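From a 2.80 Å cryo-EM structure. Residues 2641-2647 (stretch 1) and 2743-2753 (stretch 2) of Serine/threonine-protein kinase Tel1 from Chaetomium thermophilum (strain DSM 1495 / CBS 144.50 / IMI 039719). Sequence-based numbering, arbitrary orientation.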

# COMPACT_ATOMS: atom_id res chain seq x y z
N GLN A 2641 -14.54 -14.30 8.98
CA GLN A 2641 -15.60 -13.50 9.57
C GLN A 2641 -16.94 -13.76 8.91
O GLN A 2641 -17.98 -13.66 9.57
CB GLN A 2641 -15.23 -12.03 9.46
CG GLN A 2641 -16.26 -11.07 9.97
CD GLN A 2641 -16.02 -9.67 9.48
OE1 GLN A 2641 -16.94 -8.86 9.42
NE2 GLN A 2641 -14.78 -9.38 9.13
N ARG A 2642 -16.94 -14.12 7.63
CA ARG A 2642 -18.14 -14.37 6.86
C ARG A 2642 -18.43 -15.85 6.66
O ARG A 2642 -19.37 -16.19 5.95
CB ARG A 2642 -18.04 -13.70 5.50
CG ARG A 2642 -18.04 -12.22 5.59
CD ARG A 2642 -17.48 -11.59 4.36
NE ARG A 2642 -17.60 -10.15 4.43
CZ ARG A 2642 -16.77 -9.36 5.09
NH1 ARG A 2642 -16.96 -8.05 5.10
NH2 ARG A 2642 -15.75 -9.87 5.75
N ASN A 2643 -17.64 -16.73 7.27
CA ASN A 2643 -17.80 -18.17 7.12
C ASN A 2643 -17.82 -18.59 5.66
O ASN A 2643 -18.60 -19.44 5.25
CB ASN A 2643 -19.05 -18.67 7.83
CG ASN A 2643 -19.18 -18.15 9.23
OD1 ASN A 2643 -20.24 -17.70 9.64
ND2 ASN A 2643 -18.08 -18.19 9.97
N LEU A 2644 -16.96 -17.97 4.86
CA LEU A 2644 -16.88 -18.32 3.45
C LEU A 2644 -16.22 -19.68 3.31
O LEU A 2644 -15.11 -19.89 3.80
CB LEU A 2644 -16.13 -17.26 2.67
CG LEU A 2644 -16.86 -15.94 2.44
CD1 LEU A 2644 -15.93 -14.93 1.85
CD2 LEU A 2644 -18.01 -16.15 1.52
N GLY A 2645 -16.91 -20.59 2.65
CA GLY A 2645 -16.42 -21.93 2.44
C GLY A 2645 -17.41 -22.67 1.58
O GLY A 2645 -18.40 -22.10 1.12
N ILE A 2646 -17.13 -23.94 1.36
CA ILE A 2646 -18.01 -24.76 0.54
C ILE A 2646 -18.60 -25.86 1.39
O ILE A 2646 -18.08 -26.22 2.44
CB ILE A 2646 -17.30 -25.34 -0.70
CG1 ILE A 2646 -16.38 -26.48 -0.30
CG2 ILE A 2646 -16.52 -24.27 -1.41
CD1 ILE A 2646 -16.07 -27.39 -1.44
N ARG A 2647 -19.73 -26.38 0.93
CA ARG A 2647 -20.38 -27.52 1.54
C ARG A 2647 -19.85 -28.79 0.89
O ARG A 2647 -19.77 -28.88 -0.34
CB ARG A 2647 -21.89 -27.43 1.38
CG ARG A 2647 -22.55 -26.37 2.23
CD ARG A 2647 -22.86 -26.92 3.60
NE ARG A 2647 -23.61 -28.16 3.50
CZ ARG A 2647 -24.93 -28.24 3.43
NH1 ARG A 2647 -25.52 -29.42 3.33
NH2 ARG A 2647 -25.66 -27.14 3.45
N THR A 2743 -26.12 -16.08 -1.26
CA THR A 2743 -25.19 -15.23 -1.99
C THR A 2743 -23.74 -15.51 -1.61
O THR A 2743 -22.86 -15.56 -2.48
CB THR A 2743 -25.52 -13.76 -1.74
OG1 THR A 2743 -26.92 -13.55 -1.89
CG2 THR A 2743 -24.81 -12.90 -2.72
N ARG A 2744 -23.47 -15.74 -0.33
CA ARG A 2744 -22.10 -15.98 0.10
C ARG A 2744 -21.56 -17.31 -0.39
O ARG A 2744 -20.42 -17.39 -0.84
CB ARG A 2744 -22.01 -15.92 1.62
CG ARG A 2744 -21.97 -14.55 2.18
CD ARG A 2744 -22.04 -14.64 3.66
NE ARG A 2744 -21.96 -13.34 4.29
CZ ARG A 2744 -22.07 -13.15 5.60
NH1 ARG A 2744 -21.98 -11.94 6.10
NH2 ARG A 2744 -22.28 -14.19 6.39
N THR A 2745 -22.35 -18.38 -0.28
CA THR A 2745 -21.86 -19.67 -0.77
C THR A 2745 -21.71 -19.68 -2.28
O THR A 2745 -20.78 -20.30 -2.79
CB THR A 2745 -22.78 -20.79 -0.31
OG1 THR A 2745 -24.13 -20.45 -0.60
CG2 THR A 2745 -22.65 -20.98 1.16
N THR A 2746 -22.57 -18.96 -3.00
CA THR A 2746 -22.40 -18.84 -4.44
C THR A 2746 -21.12 -18.10 -4.79
O THR A 2746 -20.40 -18.50 -5.70
CB THR A 2746 -23.61 -18.15 -5.05
OG1 THR A 2746 -24.78 -18.85 -4.64
CG2 THR A 2746 -23.54 -18.18 -6.53
N ALA A 2747 -20.81 -17.03 -4.06
CA ALA A 2747 -19.58 -16.29 -4.32
C ALA A 2747 -18.35 -17.14 -4.07
O ALA A 2747 -17.41 -17.15 -4.87
CB ALA A 2747 -19.55 -15.03 -3.47
N ALA A 2748 -18.33 -17.86 -2.95
CA ALA A 2748 -17.17 -18.68 -2.62
C ALA A 2748 -16.96 -19.77 -3.65
O ALA A 2748 -15.84 -20.00 -4.11
CB ALA A 2748 -17.32 -19.27 -1.23
N ILE A 2749 -18.03 -20.47 -4.05
CA ILE A 2749 -17.83 -21.54 -5.01
C ILE A 2749 -17.52 -20.99 -6.39
O ILE A 2749 -16.81 -21.63 -7.16
CB ILE A 2749 -19.04 -22.49 -5.04
CG1 ILE A 2749 -18.65 -23.81 -5.70
CG2 ILE A 2749 -20.18 -21.87 -5.81
CD1 ILE A 2749 -17.51 -24.51 -5.05
N SER A 2750 -17.98 -19.78 -6.71
CA SER A 2750 -17.65 -19.20 -8.00
C SER A 2750 -16.16 -18.88 -8.10
O SER A 2750 -15.51 -19.23 -9.09
CB SER A 2750 -18.49 -17.95 -8.22
OG SER A 2750 -19.85 -18.29 -8.38
N MET A 2751 -15.60 -18.24 -7.08
CA MET A 2751 -14.17 -17.95 -7.11
C MET A 2751 -13.34 -19.22 -7.07
O MET A 2751 -12.39 -19.38 -7.83
CB MET A 2751 -13.78 -17.02 -5.97
CG MET A 2751 -14.09 -15.57 -6.21
SD MET A 2751 -13.47 -14.98 -7.79
CE MET A 2751 -14.99 -14.83 -8.71
N LEU A 2752 -13.70 -20.14 -6.18
CA LEU A 2752 -12.92 -21.36 -6.03
C LEU A 2752 -12.97 -22.22 -7.28
O LEU A 2752 -11.99 -22.87 -7.63
CB LEU A 2752 -13.41 -22.14 -4.82
CG LEU A 2752 -12.36 -22.49 -3.79
CD1 LEU A 2752 -12.99 -22.56 -2.44
CD2 LEU A 2752 -11.77 -23.82 -4.16
N GLY A 2753 -14.11 -22.25 -7.97
CA GLY A 2753 -14.21 -23.00 -9.20
C GLY A 2753 -13.63 -22.31 -10.40
O GLY A 2753 -13.34 -22.98 -11.39

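A segment without regular helix or strand (2641-2647) lies against one side of a helix (2743-2753) that begins before and continues beyond the stretch; the contact buries 395 Å², both sides summed. The helix is held by its own i to i-4 hydrogen bonds, such as Ala-2748 N to Arg-2744 O (3.0 Å) and Leu-2752 N to Ala-2748 O (3.0 Å), while Ser-2750 OG adds a bond to Thr-2746 O (2.7 Å). In the other stretch, Asn-2643 leaves the preceding helix with positive phi (53°) in a Schellman motif, and the chain then runs extended past the helix. The backbones come near at Gly-2645 and Ala-2748, whose CA atoms are 6.1 Å apart; the small alanine points toward the segment, its CB 3.8 Å from Gly-2645 O. No hydrogen bond crosses between the stretches; the contact is mostly van der Waals packing. Apolar contacts begin with Leu-2644, which leaves its backbone sideways, but its end comes nearer the helix, placing CD2 4.2 Å from Ala-2748 CB and 3.6 Å from the backbone atom Arg-2744 O. Two residues on, Ile-2646 CG2 lies 3.8 Å from Ile-2749 CD1 and 4.1 Å from Leu-2752 CD1, a small hydrocarbon cluster with Ile-2749, next after Ala-2748, and Leu-2752, one turn on. The arginines meet differently: Arg-2744 points toward the segment, and its extended side chain (chi2 and chi3 both t) carries the guanidinium to Arg-2642. There Arg-2642 CG lies over one face of the planar group, 4.0 Å from Arg-2744 NH1, so on that face the planar group meets a methylene rather than a second charge. Arg-2744 NH2 also approaches Arg-2642 O at 3.6 Å, a polar proximity without a hydrogen bond. The guanidinium of Arg-2642 itself is hydrogen-bonded elsewhere in the structure.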